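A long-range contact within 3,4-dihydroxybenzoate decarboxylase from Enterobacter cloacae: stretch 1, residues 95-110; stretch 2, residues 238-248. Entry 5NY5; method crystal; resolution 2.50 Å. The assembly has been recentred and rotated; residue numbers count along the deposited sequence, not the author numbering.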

# COMPACT_ATOMS: atom_id res chain seq x y z
N GLN A 95 25.61 -23.94 -17.76
CA GLN A 95 26.63 -23.32 -18.60
C GLN A 95 27.19 -24.33 -19.60
O GLN A 95 27.38 -24.00 -20.78
CB GLN A 95 27.75 -22.75 -17.74
CG GLN A 95 28.99 -22.37 -18.54
CD GLN A 95 30.05 -21.70 -17.70
OE1 GLN A 95 30.25 -22.05 -16.53
NE2 GLN A 95 30.74 -20.72 -18.28
N HIS A 96 27.48 -25.55 -19.14
CA HIS A 96 28.09 -26.55 -20.01
C HIS A 96 27.21 -26.84 -21.21
O HIS A 96 27.71 -26.96 -22.34
CB HIS A 96 28.36 -27.82 -19.21
CG HIS A 96 29.07 -28.88 -19.99
ND1 HIS A 96 28.40 -29.91 -20.63
CD2 HIS A 96 30.38 -29.08 -20.23
CE1 HIS A 96 29.28 -30.69 -21.23
NE2 HIS A 96 30.49 -30.21 -21.00
N VAL A 97 25.90 -26.96 -21.00
CA VAL A 97 24.99 -27.20 -22.12
C VAL A 97 24.88 -25.95 -22.99
O VAL A 97 24.90 -26.04 -24.23
CB VAL A 97 23.62 -27.66 -21.61
CG1 VAL A 97 22.67 -27.88 -22.78
CG2 VAL A 97 23.76 -28.93 -20.79
N GLY A 98 24.77 -24.78 -22.37
CA GLY A 98 24.69 -23.55 -23.14
C GLY A 98 25.91 -23.31 -24.01
O GLY A 98 25.81 -22.67 -25.05
N GLN A 99 27.07 -23.83 -23.59
CA GLN A 99 28.25 -23.76 -24.43
C GLN A 99 28.11 -24.68 -25.64
O GLN A 99 28.54 -24.33 -26.75
CB GLN A 99 29.50 -24.12 -23.62
CG GLN A 99 30.78 -24.22 -24.42
CD GLN A 99 31.37 -22.87 -24.80
OE1 GLN A 99 30.75 -21.83 -24.58
NE2 GLN A 99 32.56 -22.89 -25.37
N ALA A 100 27.51 -25.86 -25.44
CA ALA A 100 27.33 -26.79 -26.55
C ALA A 100 26.25 -26.32 -27.52
O ALA A 100 26.30 -26.64 -28.71
CB ALA A 100 27.00 -28.18 -26.02
N VAL A 101 25.27 -25.56 -27.02
CA VAL A 101 24.22 -25.04 -27.90
C VAL A 101 24.81 -24.09 -28.93
O VAL A 101 24.34 -24.04 -30.08
CB VAL A 101 23.13 -24.35 -27.05
CG1 VAL A 101 22.12 -23.64 -27.94
CG2 VAL A 101 22.43 -25.37 -26.17
N LYS A 102 25.86 -23.35 -28.57
CA LYS A 102 26.43 -22.36 -29.47
C LYS A 102 27.32 -22.97 -30.55
O LYS A 102 27.62 -22.29 -31.53
CB LYS A 102 27.22 -21.33 -28.67
CG LYS A 102 26.37 -20.55 -27.68
CD LYS A 102 27.21 -19.62 -26.83
CE LYS A 102 26.35 -18.85 -25.84
NZ LYS A 102 25.54 -19.78 -24.99
N ASN A 103 27.74 -24.22 -30.39
CA ASN A 103 28.58 -24.90 -31.37
C ASN A 103 28.03 -26.30 -31.64
O ASN A 103 28.68 -27.30 -31.35
CB ASN A 103 30.03 -24.96 -30.89
CG ASN A 103 30.58 -23.61 -30.51
OD1 ASN A 103 31.29 -22.97 -31.29
ND2 ASN A 103 30.26 -23.16 -29.30
N PRO A 104 26.84 -26.39 -32.21
CA PRO A 104 26.21 -27.71 -32.38
C PRO A 104 26.92 -28.55 -33.43
O PRO A 104 27.67 -28.05 -34.27
CB PRO A 104 24.78 -27.36 -32.82
CG PRO A 104 24.93 -26.06 -33.53
CD PRO A 104 26.03 -25.32 -32.81
N VAL A 105 26.68 -29.85 -33.35
CA VAL A 105 27.19 -30.82 -34.32
C VAL A 105 25.99 -31.46 -35.00
O VAL A 105 25.16 -32.10 -34.34
CB VAL A 105 28.09 -31.88 -33.66
CG1 VAL A 105 28.45 -32.96 -34.67
CG2 VAL A 105 29.34 -31.23 -33.10
N ALA A 106 25.90 -31.29 -36.32
CA ALA A 106 24.70 -31.66 -37.05
C ALA A 106 24.52 -33.17 -37.11
O ALA A 106 25.50 -33.92 -37.16
CB ALA A 106 24.75 -31.09 -38.46
N PRO A 107 23.28 -33.65 -37.09
CA PRO A 107 23.04 -35.09 -37.21
C PRO A 107 23.39 -35.61 -38.60
O PRO A 107 23.62 -34.85 -39.55
CB PRO A 107 21.54 -35.22 -36.93
CG PRO A 107 20.98 -33.87 -37.22
CD PRO A 107 22.04 -32.89 -36.85
N VAL A 108 23.43 -36.93 -38.71
CA VAL A 108 23.81 -37.62 -39.94
C VAL A 108 22.84 -38.78 -40.16
O VAL A 108 22.50 -39.50 -39.22
CB VAL A 108 25.26 -38.13 -39.88
CG1 VAL A 108 25.57 -39.02 -41.06
CG2 VAL A 108 26.23 -36.96 -39.83
N VAL A 109 22.41 -38.96 -41.41
CA VAL A 109 21.53 -40.07 -41.75
C VAL A 109 22.37 -41.32 -42.02
O VAL A 109 23.48 -41.23 -42.56
CB VAL A 109 20.65 -39.71 -42.96
CG1 VAL A 109 19.85 -38.45 -42.68
CG2 VAL A 109 21.49 -39.54 -44.21
N VAL A 110 21.85 -42.47 -41.61
CA VAL A 110 22.55 -43.75 -41.79
C VAL A 110 21.56 -44.79 -42.27
O VAL A 110 20.35 -44.68 -42.04
CB VAL A 110 23.23 -44.23 -40.49
CG1 VAL A 110 24.23 -43.20 -39.99
CG2 VAL A 110 22.19 -44.53 -39.43
N GLY A 238 24.86 -33.83 -30.27
CA GLY A 238 26.07 -34.10 -31.04
C GLY A 238 27.26 -33.32 -30.53
O GLY A 238 28.38 -33.83 -30.50
N ALA A 239 27.04 -32.07 -30.12
CA ALA A 239 28.13 -31.28 -29.56
C ALA A 239 28.52 -31.78 -28.18
O ALA A 239 29.71 -31.78 -27.82
CB ALA A 239 27.73 -29.81 -29.50
N LEU A 240 27.54 -32.22 -27.38
CA LEU A 240 27.84 -32.72 -26.04
C LEU A 240 28.63 -34.02 -26.08
O LEU A 240 29.37 -34.31 -25.14
CB LEU A 240 26.54 -32.91 -25.26
CG LEU A 240 25.87 -31.63 -24.76
CD1 LEU A 240 24.38 -31.86 -24.56
CD2 LEU A 240 26.51 -31.17 -23.46
N ARG A 241 28.49 -34.81 -27.15
CA ARG A 241 29.22 -36.05 -27.28
C ARG A 241 30.37 -35.97 -28.28
O ARG A 241 31.13 -36.95 -28.40
CB ARG A 241 28.29 -37.19 -27.72
CG ARG A 241 27.09 -37.42 -26.81
CD ARG A 241 27.50 -37.66 -25.37
NE ARG A 241 26.37 -38.08 -24.55
CZ ARG A 241 26.39 -38.16 -23.22
NH1 ARG A 241 27.50 -37.84 -22.56
NH2 ARG A 241 25.31 -38.54 -22.56
N GLN A 242 30.53 -34.85 -28.98
CA GLN A 242 31.53 -34.72 -30.05
C GLN A 242 31.37 -35.84 -31.08
O GLN A 242 32.34 -36.34 -31.65
CB GLN A 242 32.95 -34.69 -29.48
CG GLN A 242 33.30 -33.40 -28.78
CD GLN A 242 33.22 -32.20 -29.71
OE1 GLN A 242 32.24 -31.46 -29.70
NE2 GLN A 242 34.27 -32.00 -30.50
N GLN A 243 30.12 -36.24 -31.30
CA GLN A 243 29.77 -37.33 -32.19
C GLN A 243 28.36 -37.10 -32.71
O GLN A 243 27.41 -37.01 -31.92
CB GLN A 243 29.86 -38.67 -31.46
CG GLN A 243 29.54 -39.87 -32.32
CD GLN A 243 30.64 -40.19 -33.30
OE1 GLN A 243 31.81 -39.87 -33.08
NE2 GLN A 243 30.28 -40.83 -34.41
N PRO A 244 28.17 -36.99 -34.03
CA PRO A 244 26.86 -36.63 -34.56
C PRO A 244 25.79 -37.66 -34.22
O PRO A 244 26.05 -38.86 -34.19
CB PRO A 244 27.10 -36.55 -36.07
CG PRO A 244 28.35 -37.31 -36.31
CD PRO A 244 29.18 -37.12 -35.09
N VAL A 245 24.58 -37.17 -33.96
CA VAL A 245 23.44 -38.04 -33.74
C VAL A 245 23.05 -38.71 -35.05
O VAL A 245 22.94 -38.05 -36.09
CB VAL A 245 22.27 -37.25 -33.14
CG1 VAL A 245 21.06 -38.15 -32.92
CG2 VAL A 245 22.68 -36.58 -31.85
N GLU A 246 22.85 -40.02 -35.01
CA GLU A 246 22.56 -40.78 -36.22
C GLU A 246 21.06 -40.89 -36.44
O GLU A 246 20.30 -41.15 -35.50
CB GLU A 246 23.19 -42.17 -36.13
CG GLU A 246 24.71 -42.15 -36.18
CD GLU A 246 25.33 -43.47 -35.77
OE1 GLU A 246 26.54 -43.48 -35.44
OE2 GLU A 246 24.62 -44.50 -35.78
N LEU A 247 20.64 -40.70 -37.68
CA LEU A 247 19.24 -40.77 -38.07
C LEU A 247 19.05 -41.87 -39.11
O LEU A 247 19.95 -42.18 -39.89
CB LEU A 247 18.75 -39.43 -38.64
CG LEU A 247 18.84 -38.24 -37.69
CD1 LEU A 247 18.46 -36.95 -38.40
CD2 LEU A 247 17.95 -38.47 -36.49
N VAL A 248 17.86 -42.46 -39.10
CA VAL A 248 17.51 -43.54 -40.02
C VAL A 248 16.17 -43.22 -40.65
O VAL A 248 15.25 -42.72 -39.98
CB VAL A 248 17.46 -44.91 -39.29
CG1 VAL A 248 16.58 -44.83 -38.06
CG2 VAL A 248 16.98 -46.00 -40.23

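Gly238 has no side chain where one would not fit: an ideal CB there would point toward the other stretch and lie 2.6 Å from Val105 O, a clash. The bare backbone lets Val105 pack directly against the helix, with Val105 CB 3.5 Å from Gly238 C. Each stretch runs from helix through a turn into a strand, and the two keep this order side by side, so helix meets helix and strand meets strand.

Between the helices the contact is apolar. Ala100 points its CA-to-CB bond toward the other stretch, and its CB lies 3.9 Å from Ala239 CB and 3.8 Å from Leu240 CG. The CA-to-CB bond of Leu240 points sideways, but its end swings nearer, and Leu240 CD2 comes within 3.6 Å of His96 CE1, oblique to the ring. Beyond the first helix, the chain continues over Ala239, whose CB sits 3.3 Å from Asn103 O.

In the turns, Val105 bridges two neighbours: its CG2 is 4.2 Å from Ala239 CB, its CG1 4.1 Å from Pro244 CB. Pro244 CB also touches Val108 CG2 at 3.9 Å.

The strands pair in parallel, and three backbone hydrogen bonds join them: Val108 N to Val245 O (2.9 Å), Leu247 N to Val108 O (2.7 Å) and Val110 N to Leu247 O (2.6 Å). Val108 thus reaches residues before and after its partner Glu246, as parallel pairing requires. CA-H...O contacts supplement the ladder, with Glu246 CA 3.3 Å from Val108 O and Val109 CA 3.2 Å from Leu247 O. Val109 and Leu247 share one face of the sheet, their CG1 and CB atoms 4.3 Å apart; on the other, Val110 CG1 lies 4.0 Å from Glu246 CG. Leu247 also reaches back to the turn, where its CD1 packs 3.8 Å from Pro107 CB.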